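Local coordinates for DNA mismatch repair protein PMS1 (Saccharomyces cerevisiae, PDB 3H4L) that binds ATP through an ATPase domain of the gyrase B, Hsp90 and MutL type and probably takes part in DNA mismatch repair, at residues Ser69-Phe73 with Val92-Arg98; Ala109-Thr115 with Thr145-Gln151; Ile12-Arg16 with Asp128-His132. The contacts are given in a common frame with arbitrary orientation. Residues are numbered along the deposited sequence.

Contact 1. Residues Ser69-Phe73 with Val92-Arg98; sequences SNYEF and VQTLGFR. With ANP (phosphoaminophosphonic acid-adenylate ester), chain E.
Two irregular loops of the GHKL (gyrase, Hsp90, histidine kinase, MutL) ATPase fold meet here beside the nucleotide: Ser69-Phe73, which follows strand 56-61, and Val92-Arg98, which runs from the end of helix 89-92 to just before helix 101-107. The CA atoms come nearest at Asn70 and Leu95 (5.0 Å) and at Phe73 and Gly96 (4.8 Å), and 370 Å² is buried. Ser69 only grazes the contact, its OG 4.1 Å from Leu95 CD2. Asn70, with chi1 m, lays its amide along the other backbone: OD1 accepts from Arg98 NH2 at 2.8 Å, and the CA lies 3.4 Å from Leu95 O in a CA-H...O contact. Tyr71 turns away and gives its OH to Asp123, while Phe73 N closes a turn on Asn70 O at 2.9 Å. The ring of Phe73 (chi1 m) then packs against Leu95 and Phe97: CD1 is 3.9 Å from Leu95 CB and CD2 3.6 Å from Phe97 CZ, the two rings lying obliquely at 38° with centroids 5.8 Å apart. Phe86 packs on the same ring. Phe73 O accepts a hydrogen bond from Phe97 N at 3.0 Å and a CA-H...O contact from Gly96 CA at 3.4 Å; a CB on Gly96, at phi/psi 160/-139, would clash with that oxygen. Arg98, chi1 to chi3 m, t, m, reaches the ribose of the ATP analogue. Its guanidinium is shared between loop and sugar: Arg98 NH2 also donates to ANP O2' at 2.8 Å, and Arg98 NE to ANP O3' at 2.6 Å.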
loop_
_atom_site.group_PDB
_atom_site.type_symbol
_atom_site.label_atom_id
_atom_site.label_comp_id
_atom_site.label_asym_id
_atom_site.label_seq_id
_atom_site.Cartn_x
_atom_site.Cartn_y
_atom_site.Cartn_z
ATOM N N SER B 69 27.392 13.888 -19.348
ATOM C CA SER B 69 27.442 14.861 -20.431
ATOM C C SER B 69 26.049 15.280 -20.860
ATOM O O SER B 69 25.889 16.322 -21.494
ATOM C CB SER B 69 28.195 14.294 -21.634
ATOM O OG SER B 69 27.532 13.165 -22.166
ATOM N N ASN B 70 25.048 14.475 -20.499
ATOM C CA ASN B 70 23.660 14.753 -20.857
ATOM C C ASN B 70 22.916 15.585 -19.818
ATOM O O ASN B 70 21.873 16.159 -20.117
ATOM C CB ASN B 70 22.897 13.440 -21.108
ATOM C CG ASN B 70 23.225 12.814 -22.463
ATOM O OD1 ASN B 70 22.684 11.771 -22.833
ATOM N ND2 ASN B 70 24.112 13.457 -23.210
ATOM N N TYR B 71 23.448 15.645 -18.600
ATOM C CA TYR B 71 22.831 16.413 -17.516
ATOM C C TYR B 71 22.233 17.727 -17.990
ATOM O O TYR B 71 21.051 17.999 -17.807
ATOM C CB TYR B 71 23.863 16.758 -16.435
ATOM C CG TYR B 71 24.312 15.628 -15.532
ATOM C CD1 TYR B 71 25.312 15.839 -14.577
ATOM C CD2 TYR B 71 23.756 14.350 -15.630
ATOM C CE1 TYR B 71 25.749 14.808 -13.748
ATOM C CE2 TYR B 71 24.189 13.312 -14.805
ATOM C CZ TYR B 71 25.188 13.551 -13.869
ATOM O OH TYR B 71 25.651 12.532 -13.070
ATOM N N GLU B 72 23.075 18.542 -18.603
ATOM C CA GLU B 72 22.694 19.866 -19.064
ATOM C C GLU B 72 21.614 19.952 -20.128
ATOM O O GLU B 72 20.918 20.964 -20.216
ATOM C CB GLU B 72 23.941 20.589 -19.569
ATOM C CG GLU B 72 23.959 22.081 -19.295
ATOM C CD GLU B 72 25.316 22.694 -19.599
ATOM O OE1 GLU B 72 25.599 22.971 -20.789
ATOM O OE2 GLU B 72 26.104 22.875 -18.641
ATOM N N PHE B 73 21.475 18.907 -20.938
ATOM C CA PHE B 73 20.491 18.917 -22.013
ATOM C C PHE B 73 19.414 17.846 -21.875
ATOM O O PHE B 73 18.649 17.600 -22.802
ATOM C CB PHE B 73 21.201 18.747 -23.354
ATOM C CG PHE B 73 22.448 19.565 -23.476
ATOM C CD1 PHE B 73 23.659 19.087 -22.978
ATOM C CD2 PHE B 73 22.412 20.827 -24.057
ATOM C CE1 PHE B 73 24.825 19.865 -23.055
ATOM C CE2 PHE B 73 23.567 21.612 -24.140
ATOM C CZ PHE B 73 24.775 21.129 -23.638
ATOM N N VAL B 92 25.643 18.662 -29.921
ATOM C CA VAL B 92 24.626 18.934 -28.904
ATOM C C VAL B 92 23.347 18.133 -29.083
ATOM O O VAL B 92 22.732 17.730 -28.104
ATOM C CB VAL B 92 24.222 20.434 -28.830
ATOM C CG1 VAL B 92 25.306 21.226 -28.150
ATOM C CG2 VAL B 92 23.947 20.986 -30.219
ATOM N N GLN B 93 22.944 17.901 -30.328
ATOM C CA GLN B 93 21.719 17.152 -30.585
ATOM C C GLN B 93 21.828 15.648 -30.328
ATOM O O GLN B 93 20.923 14.892 -30.679
ATOM C CB GLN B 93 21.210 17.433 -32.010
ATOM C CG GLN B 93 20.184 18.569 -32.053
ATOM C CD GLN B 93 19.937 19.125 -33.447
ATOM O OE1 GLN B 93 18.948 19.823 -33.678
ATOM N NE2 GLN B 93 20.842 18.835 -34.377
ATOM N N THR B 94 22.933 15.220 -29.719
ATOM C CA THR B 94 23.129 13.812 -29.370
ATOM C C THR B 94 23.349 13.781 -27.874
ATOM O O THR B 94 23.585 12.721 -27.293
ATOM C CB THR B 94 24.388 13.190 -30.000
ATOM O OG1 THR B 94 25.546 13.881 -29.519
ATOM C CG2 THR B 94 24.329 13.257 -31.516
ATOM N N LEU B 95 23.284 14.955 -27.254
ATOM C CA LEU B 95 23.487 15.062 -25.816
ATOM C C LEU B 95 22.182 15.248 -25.069
ATOM O O LEU B 95 22.185 15.482 -23.861
ATOM C CB LEU B 95 24.425 16.229 -25.489
ATOM C CG LEU B 95 25.819 16.160 -26.120
ATOM C CD1 LEU B 95 26.686 17.303 -25.605
ATOM C CD2 LEU B 95 26.455 14.822 -25.788
ATOM N N GLY B 96 21.063 15.157 -25.781
ATOM C CA GLY B 96 19.789 15.323 -25.112
ATOM C C GLY B 96 18.622 15.664 -26.005
ATOM O O GLY B 96 18.491 15.122 -27.095
ATOM N N PHE B 97 17.773 16.573 -25.531
ATOM C CA PHE B 97 16.583 16.996 -26.265
ATOM C C PHE B 97 15.816 15.780 -26.798
ATOM O O PHE B 97 15.203 15.840 -27.863
ATOM C CB PHE B 97 16.950 17.895 -27.446
ATOM C CG PHE B 97 17.931 18.973 -27.117
ATOM C CD1 PHE B 97 19.297 18.705 -27.094
ATOM C CD2 PHE B 97 17.496 20.263 -26.843
ATOM C CE1 PHE B 97 20.216 19.710 -26.803
ATOM C CE2 PHE B 97 18.408 21.277 -26.549
ATOM C CZ PHE B 97 19.771 21.000 -26.529
ATOM N N ARG B 98 15.868 14.671 -26.072
ATOM C CA ARG B 98 15.164 13.479 -26.505
ATOM C C ARG B 98 13.801 13.446 -25.850
ATOM O O ARG B 98 13.630 13.919 -24.728
ATOM C CB ARG B 98 15.934 12.210 -26.123
ATOM C CG ARG B 98 17.203 11.967 -26.921
ATOM C CD ARG B 98 17.872 10.643 -26.530
ATOM N NE ARG B 98 18.487 10.692 -25.205
ATOM C CZ ARG B 98 19.537 11.446 -24.895
ATOM N NH1 ARG B 98 20.098 12.218 -25.820
ATOM N NH2 ARG B 98 20.019 11.443 -23.654
HETATM P PG ANP E . 10.289 8.432 -25.076
HETATM O O1G ANP E . 9.909 8.717 -23.682
HETATM O O2G ANP E . 10.558 7.032 -25.306
HETATM O O3G ANP E . 9.324 8.936 -26.115
HETATM P PB ANP E . 12.856 9.402 -24.265
HETATM O O1B ANP E . 14.109 9.719 -25.007
HETATM O O2B ANP E . 12.937 8.319 -23.301
HETATM N N3B ANP E . 11.676 9.222 -25.334
HETATM P PA ANP E . 12.193 11.083 -21.982
HETATM O O1A ANP E . 11.323 10.049 -21.461
HETATM O O2A ANP E . 11.870 12.522 -21.755
HETATM O O3A ANP E . 12.473 10.752 -23.520
HETATM O "O5'" ANP E . 13.609 11.039 -21.251
HETATM C "C5'" ANP E . 14.705 11.154 -22.076
HETATM C "C4'" ANP E . 16.141 11.097 -21.729
HETATM O "O4'" ANP E . 16.327 11.143 -20.303
HETATM C "C3'" ANP E . 16.395 9.702 -22.193
HETATM O "O3'" ANP E . 16.637 9.690 -23.604
HETATM C "C2'" ANP E . 17.506 9.260 -21.287
HETATM O "O2'" ANP E . 18.722 9.605 -21.922
HETATM C "C1'" ANP E . 17.160 10.042 -19.977
HETATM N N9 ANP E . 16.434 9.321 -18.890
HETATM C C8 ANP E . 15.164 9.491 -18.361
HETATM N N7 ANP E . 14.818 8.689 -17.398
HETATM C C5 ANP E . 15.942 7.899 -17.254
HETATM C C6 ANP E . 16.299 6.794 -16.390
HETATM N N6 ANP E . 15.459 6.332 -15.472
HETATM N N1 ANP E . 17.552 6.187 -16.492
HETATM C C2 ANP E . 18.458 6.634 -17.428
HETATM N N3 ANP E . 18.222 7.667 -18.287
HETATM C C4 ANP E . 16.953 8.253 -18.167
#

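Contact 2. Residues Ala109-Thr115 with Thr145-Gln151; sequences AKLSVIT and TTVLVSQ. With ANP (phosphoaminophosphonic acid-adenylate ester), chain E.
Leu111, chi1 t and chi2 p, lays its CD1 over the neighbouring strand, 3.5 Å from Val147 CG1 and 4.1 Å from Val149 CG2. Strands 110-115 and 145-150 run antiparallel, their axes 4.7 Å apart at 171°. Hydrogen-bonded pairs are Lys110-Ser150, Ser112-Leu148 and Ile114-Thr146; non-hydrogen-bonded pairs are Leu111-Val149, Val113-Val147 and Thr115-Thr145. Six backbone bonds result: Lys110 N to Ser150 O 3.1 Å and Ser150 N to Lys110 O 3.3 Å, Ser112 N to Leu148 O 3.1 Å and Leu148 N to Ser112 O 3.0 Å, Ile114 N to Thr146 O 3.0 Å and Thr146 N to Ile114 O 2.9 Å. On the face of Leu111, Val113 and Thr115 the packing is mostly buried and apolar, closing with a hydrogen bond from Thr115 OG1 to Thr145 OG1 (2.9 Å; chi1 t and m). Thr145 OG1 also lies 3.5 Å from ANP N1, so this end of the pair borders the adenine. On the other face a water donates to Lys110 O (2.9 Å) and Ser112 OG (3.1 Å), and Ser112 OG bonds Glu126. Within the mixed sheet of the GHKL fold, strand 121-127 flanks the first strand and strand 56-61 the second, while helix 101-107 covers the apolar face through Leu102 and Cys106 on Leu111 and Leu105 on Val149.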
loop_
_atom_site.group_PDB
_atom_site.type_symbol
_atom_site.label_atom_id
_atom_site.label_comp_id
_atom_site.label_asym_id
_atom_site.label_seq_id
_atom_site.Cartn_x
_atom_site.Cartn_y
_atom_site.Cartn_z
ATOM N N ALA B 109 5.663 20.494 -13.017
ATOM C CA ALA B 109 6.010 19.851 -11.744
ATOM C C ALA B 109 7.437 20.235 -11.373
ATOM O O ALA B 109 8.059 21.006 -12.085
ATOM C CB ALA B 109 5.888 18.337 -11.862
ATOM N N LYS B 110 7.940 19.718 -10.255
ATOM C CA LYS B 110 9.316 19.994 -9.820
ATOM C C LYS B 110 10.063 18.703 -10.116
ATOM O O LYS B 110 9.724 17.661 -9.544
ATOM C CB LYS B 110 9.392 20.250 -8.309
ATOM C CG LYS B 110 8.384 21.239 -7.752
ATOM C CD LYS B 110 8.699 22.694 -8.102
ATOM C CE LYS B 110 7.650 23.639 -7.495
ATOM N NZ LYS B 110 8.037 25.089 -7.538
ATOM N N LEU B 111 11.069 18.750 -10.985
ATOM C CA LEU B 111 11.808 17.533 -11.325
ATOM C C LEU B 111 13.193 17.437 -10.696
ATOM O O LEU B 111 13.986 18.363 -10.796
ATOM C CB LEU B 111 11.955 17.404 -12.847
ATOM C CG LEU B 111 12.622 16.112 -13.353
ATOM C CD1 LEU B 111 11.709 14.913 -13.047
ATOM C CD2 LEU B 111 12.904 16.207 -14.861
ATOM N N SER B 112 13.478 16.310 -10.054
ATOM C CA SER B 112 14.783 16.070 -9.444
ATOM C C SER B 112 15.288 14.718 -9.911
ATOM O O SER B 112 14.502 13.790 -10.127
ATOM C CB SER B 112 14.695 16.051 -7.920
ATOM O OG SER B 112 14.344 17.321 -7.426
ATOM N N VAL B 113 16.602 14.597 -10.046
ATOM C CA VAL B 113 17.204 13.342 -10.482
ATOM C C VAL B 113 18.488 13.033 -9.707
ATOM O O VAL B 113 19.269 13.935 -9.405
ATOM C CB VAL B 113 17.552 13.399 -11.989
ATOM C CG1 VAL B 113 18.258 12.121 -12.421
ATOM C CG2 VAL B 113 16.289 13.607 -12.807
ATOM N N ILE B 114 18.684 11.765 -9.356
ATOM C CA ILE B 114 19.906 11.334 -8.680
ATOM C C ILE B 114 20.383 10.167 -9.544
ATOM O O ILE B 114 19.702 9.141 -9.638
ATOM C CB ILE B 114 19.651 10.854 -7.235
ATOM C CG1 ILE B 114 19.133 12.015 -6.375
ATOM C CG2 ILE B 114 20.951 10.365 -6.640
ATOM C CD1 ILE B 114 18.725 11.637 -4.950
ATOM N N THR B 115 21.540 10.314 -10.183
ATOM C CA THR B 115 22.016 9.266 -11.081
ATOM C C THR B 115 23.517 8.941 -11.049
ATOM O O THR B 115 24.313 9.636 -10.423
ATOM C CB THR B 115 21.620 9.625 -12.541
ATOM O OG1 THR B 115 21.876 8.513 -13.409
ATOM C CG2 THR B 115 22.417 10.838 -13.023
ATOM N N THR B 145 19.230 5.100 -11.550
ATOM C CA THR B 145 18.718 6.453 -11.507
ATOM C C THR B 145 17.462 6.532 -10.657
ATOM O O THR B 145 16.700 5.561 -10.557
ATOM C CB THR B 145 18.395 6.928 -12.932
ATOM O OG1 THR B 145 19.573 6.815 -13.740
ATOM C CG2 THR B 145 17.914 8.370 -12.934
ATOM N N THR B 146 17.264 7.692 -10.037
ATOM C CA THR B 146 16.094 7.956 -9.210
ATOM C C THR B 146 15.461 9.256 -9.709
ATOM O O THR B 146 16.091 10.319 -9.672
ATOM C CB THR B 146 16.467 8.150 -7.719
ATOM O OG1 THR B 146 17.038 6.952 -7.196
ATOM C CG2 THR B 146 15.239 8.484 -6.910
ATOM N N VAL B 147 14.228 9.178 -10.193
ATOM C CA VAL B 147 13.536 10.372 -10.665
ATOM C C VAL B 147 12.408 10.697 -9.681
ATOM O O VAL B 147 11.582 9.834 -9.328
ATOM C CB VAL B 147 12.953 10.174 -12.086
ATOM C CG1 VAL B 147 12.391 11.494 -12.616
ATOM C CG2 VAL B 147 14.031 9.662 -13.022
ATOM N N LEU B 148 12.383 11.939 -9.221
ATOM C CA LEU B 148 11.364 12.354 -8.279
ATOM C C LEU B 148 10.512 13.483 -8.843
ATOM O O LEU B 148 11.022 14.565 -9.139
ATOM C CB LEU B 148 12.019 12.821 -6.978
ATOM C CG LEU B 148 11.032 13.264 -5.896
ATOM C CD1 LEU B 148 10.286 12.036 -5.380
ATOM C CD2 LEU B 148 11.766 13.969 -4.752
ATOM N N VAL B 149 9.217 13.224 -9.000
ATOM C CA VAL B 149 8.275 14.228 -9.494
ATOM C C VAL B 149 7.450 14.640 -8.280
ATOM O O VAL B 149 6.758 13.813 -7.695
ATOM C CB VAL B 149 7.319 13.639 -10.560
ATOM C CG1 VAL B 149 6.173 14.624 -10.841
ATOM C CG2 VAL B 149 8.092 13.318 -11.843
ATOM N N SER B 150 7.526 15.906 -7.887
ATOM C CA SER B 150 6.773 16.354 -6.725
ATOM C C SER B 150 5.951 17.579 -7.058
ATOM O O SER B 150 6.244 18.279 -8.029
ATOM C CB SER B 150 7.724 16.693 -5.584
ATOM O OG SER B 150 8.313 17.958 -5.799
ATOM N N GLN B 151 4.925 17.833 -6.250
ATOM C CA GLN B 151 4.055 18.984 -6.459
ATOM C C GLN B 151 3.507 18.983 -7.888
ATOM O O GLN B 151 3.560 19.995 -8.610
ATOM C CB GLN B 151 4.831 20.273 -6.175
ATOM C CG GLN B 151 5.028 20.540 -4.687
ATOM C CD GLN B 151 5.936 21.731 -4.399
ATOM O OE1 GLN B 151 6.185 22.567 -5.273
ATOM N NE2 GLN B 151 6.427 21.819 -3.161
HETATM P PG ANP E . 10.289 8.432 -25.076
HETATM O O1G ANP E . 9.909 8.717 -23.682
HETATM O O2G ANP E . 10.558 7.032 -25.306
HETATM O O3G ANP E . 9.324 8.936 -26.115
HETATM P PB ANP E . 12.856 9.402 -24.265
HETATM O O1B ANP E . 14.109 9.719 -25.007
HETATM O O2B ANP E . 12.937 8.319 -23.301
HETATM N N3B ANP E . 11.676 9.222 -25.334
HETATM P PA ANP E . 12.193 11.083 -21.982
HETATM O O1A ANP E . 11.323 10.049 -21.461
HETATM O O2A ANP E . 11.870 12.522 -21.755
HETATM O O3A ANP E . 12.473 10.752 -23.520
HETATM O "O5'" ANP E . 13.609 11.039 -21.251
HETATM C "C5'" ANP E . 14.705 11.154 -22.076
HETATM C "C4'" ANP E . 16.141 11.097 -21.729
HETATM O "O4'" ANP E . 16.327 11.143 -20.303
HETATM C "C3'" ANP E . 16.395 9.702 -22.193
HETATM O "O3'" ANP E . 16.637 9.690 -23.604
HETATM C "C2'" ANP E . 17.506 9.260 -21.287
HETATM O "O2'" ANP E . 18.722 9.605 -21.922
HETATM C "C1'" ANP E . 17.160 10.042 -19.977
HETATM N N9 ANP E . 16.434 9.321 -18.890
HETATM C C8 ANP E . 15.164 9.491 -18.361
HETATM N N7 ANP E . 14.818 8.689 -17.398
HETATM C C5 ANP E . 15.942 7.899 -17.254
HETATM C C6 ANP E . 16.299 6.794 -16.390
HETATM N N6 ANP E . 15.459 6.332 -15.472
HETATM N N1 ANP E . 17.552 6.187 -16.492
HETATM C C2 ANP E . 18.458 6.634 -17.428
HETATM N N3 ANP E . 18.222 7.667 -18.287
HETATM C C4 ANP E . 16.953 8.253 -18.167
HETATM O O HOH W 1 11.295 17.059 -7.142
#

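Contact 3. Residues Ile12-Arg16 with Asp128-His132; sequences IDVHR and DMVGH
A single histidine side chain supplies the polar link between a helix and a tight turn: His15 NE2 donates to Met129 O at 2.7 Å, N-H...O angle 154°, with the oxygen near the plane of the imidazole and at its edge. The helical segment Ile12-Arg16 belongs to helix 11-22, and Arg16 N bonds Ile12 O at 2.7 Å. Its partner, Asp128-His132, joins strand 121-127 to strand 133-140 through a type I beta turn from Asp128 to Gly131, closed by Gly131 N to Asp128 O (3.1 Å), while Asp128 N to His132 O (2.8 Å) closes the hairpin. The side chain of Asp128, chi1 p, holds the turn from within: its OD1 accepts Val130 N at 2.9 Å, forming an Asx turn, and His132 N at 3.0 Å. Gly131 takes phi/psi 95/-9, where a CB would be jammed against the preceding carbonyl. The backbones stay apart, with CA distances of 7.9 Å for Ile12 and Val130 and 8.3 Å for Arg16 and Met129, so side chains bridge the gap. Met129, all t, reaches to the helix and sets its CE 3.7 Å from Arg16 CG, while Val130 CG2 lies 4.1 Å from His15 CD2. His15 (chi1 t) points toward the turn, and its ND1 pairs with Lys77. The end of Arg16 leads away to a salt bridge, NH1 to Asp13 OD1 at 2.8 Å. With 235 Å² buried, this is a surface contact joining the N-terminal helix to a hairpin of the GHKL ATPase fold that turns through a type I turn with a G1 beta bulge at Gly131.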
loop_
_atom_site.group_PDB
_atom_site.type_symbol
_atom_site.label_atom_id
_atom_site.label_comp_id
_atom_site.label_asym_id
_atom_site.label_seq_id
_atom_site.Cartn_x
_atom_site.Cartn_y
_atom_site.Cartn_z
ATOM N N ILE B 12 6.736 31.117 -21.546
ATOM C CA ILE B 12 6.757 30.198 -20.412
ATOM C C ILE B 12 5.392 29.540 -20.267
ATOM O O ILE B 12 5.301 28.344 -20.003
ATOM C CB ILE B 12 7.164 30.922 -19.089
ATOM C CG1 ILE B 12 8.632 31.334 -19.162
ATOM C CG2 ILE B 12 6.994 30.004 -17.898
ATOM C CD1 ILE B 12 9.192 31.855 -17.848
ATOM N N ASP B 13 4.337 30.326 -20.459
ATOM C CA ASP B 13 2.974 29.813 -20.369
ATOM C C ASP B 13 2.778 28.743 -21.430
ATOM O O ASP B 13 2.309 27.646 -21.133
ATOM C CB ASP B 13 1.963 30.937 -20.591
ATOM C CG ASP B 13 1.982 31.953 -19.480
ATOM O OD1 ASP B 13 1.611 31.594 -18.342
ATOM O OD2 ASP B 13 2.376 33.109 -19.739
ATOM N N VAL B 14 3.138 29.071 -22.667
ATOM C CA VAL B 14 3.013 28.129 -23.768
ATOM C C VAL B 14 3.682 26.837 -23.368
ATOM O O VAL B 14 3.149 25.756 -23.604
ATOM C CB VAL B 14 3.712 28.620 -25.020
ATOM C CG1 VAL B 14 3.591 27.586 -26.099
ATOM C CG2 VAL B 14 3.107 29.919 -25.461
ATOM N N HIS B 15 4.859 26.956 -22.762
ATOM C CA HIS B 15 5.603 25.781 -22.328
ATOM C C HIS B 15 4.841 25.071 -21.216
ATOM O O HIS B 15 4.791 23.850 -21.177
ATOM C CB HIS B 15 7.009 26.191 -21.868
ATOM C CG HIS B 15 7.717 25.152 -21.052
ATOM N ND1 HIS B 15 7.875 23.848 -21.473
ATOM C CD2 HIS B 15 8.309 25.231 -19.835
ATOM C CE1 HIS B 15 8.532 23.168 -20.548
ATOM N NE2 HIS B 15 8.806 23.983 -19.544
ATOM N N ARG B 16 4.220 25.843 -20.334
ATOM C CA ARG B 16 3.462 25.291 -19.216
ATOM C C ARG B 16 2.258 24.493 -19.688
ATOM O O ARG B 16 2.043 23.345 -19.279
ATOM C CB ARG B 16 2.978 26.420 -18.315
ATOM C CG ARG B 16 2.769 25.999 -16.881
ATOM C CD ARG B 16 2.176 27.113 -16.036
ATOM N NE ARG B 16 0.741 27.180 -16.238
ATOM C CZ ARG B 16 0.126 28.118 -16.943
ATOM N NH1 ARG B 16 0.832 29.085 -17.510
ATOM N NH2 ARG B 16 -1.195 28.060 -17.098
ATOM N N ASP B 128 14.803 23.361 -13.120
ATOM C CA ASP B 128 13.712 24.292 -12.960
ATOM C C ASP B 128 12.644 23.998 -14.014
ATOM O O ASP B 128 12.753 23.047 -14.794
ATOM C CB ASP B 128 14.198 25.739 -13.059
ATOM C CG ASP B 128 14.806 26.064 -14.403
ATOM O OD1 ASP B 128 14.539 25.326 -15.373
ATOM O OD2 ASP B 128 15.540 27.074 -14.489
ATOM N N MET B 129 11.611 24.826 -14.017
ATOM C CA MET B 129 10.482 24.689 -14.911
ATOM C C MET B 129 10.839 24.628 -16.392
ATOM O O MET B 129 10.089 24.081 -17.211
ATOM C CB MET B 129 9.536 25.864 -14.669
ATOM C CG MET B 129 8.293 25.816 -15.495
ATOM S SD MET B 129 7.209 27.186 -15.124
ATOM C CE MET B 129 6.216 27.185 -16.621
ATOM N N VAL B 130 12.001 25.179 -16.724
ATOM C CA VAL B 130 12.443 25.267 -18.108
ATOM C C VAL B 130 13.604 24.332 -18.511
ATOM O O VAL B 130 14.156 24.441 -19.610
ATOM C CB VAL B 130 12.737 26.785 -18.408
ATOM C CG1 VAL B 130 14.209 27.021 -18.674
ATOM C CG2 VAL B 130 11.823 27.281 -19.532
ATOM N N GLY B 131 13.964 23.404 -17.627
ATOM C CA GLY B 131 15.020 22.448 -17.947
ATOM C C GLY B 131 16.435 22.763 -17.492
ATOM O O GLY B 131 17.326 21.925 -17.603
ATOM N N HIS B 132 16.640 23.975 -16.988
ATOM C CA HIS B 132 17.944 24.406 -16.517
ATOM C C HIS B 132 18.237 23.834 -15.137
ATOM O O HIS B 132 17.346 23.714 -14.299
ATOM C CB HIS B 132 17.993 25.934 -16.474
ATOM C CG HIS B 132 19.179 26.481 -15.743
ATOM N ND1 HIS B 132 20.477 26.194 -16.108
ATOM C CD2 HIS B 132 19.264 27.324 -14.686
ATOM C CE1 HIS B 132 21.310 26.838 -15.311
ATOM N NE2 HIS B 132 20.598 27.531 -14.439
#

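In the fold
From the N terminus, helix 11-22 supplies the first half of contact 3, which waits 112 residues for its partner turn at 128-132. Within that long loop contact 1 opens at 69-73 and closes at 92-98, fully nested. Contact 2 opens next at 109-115, still inside contact 3, but closes only at 145-151, so the two cross: the hairpin turn of contact 3 lies in the excursion between the strands of contact 2. Contacts 1 and 2 follow in series, touch at Tyr71 CE2 and Thr115 CG2 (3.5 Å), and both reach the nucleotide. Together the three contacts tie the N-terminal helix, the loops near the ribose and the central sheet into one ATPase domain.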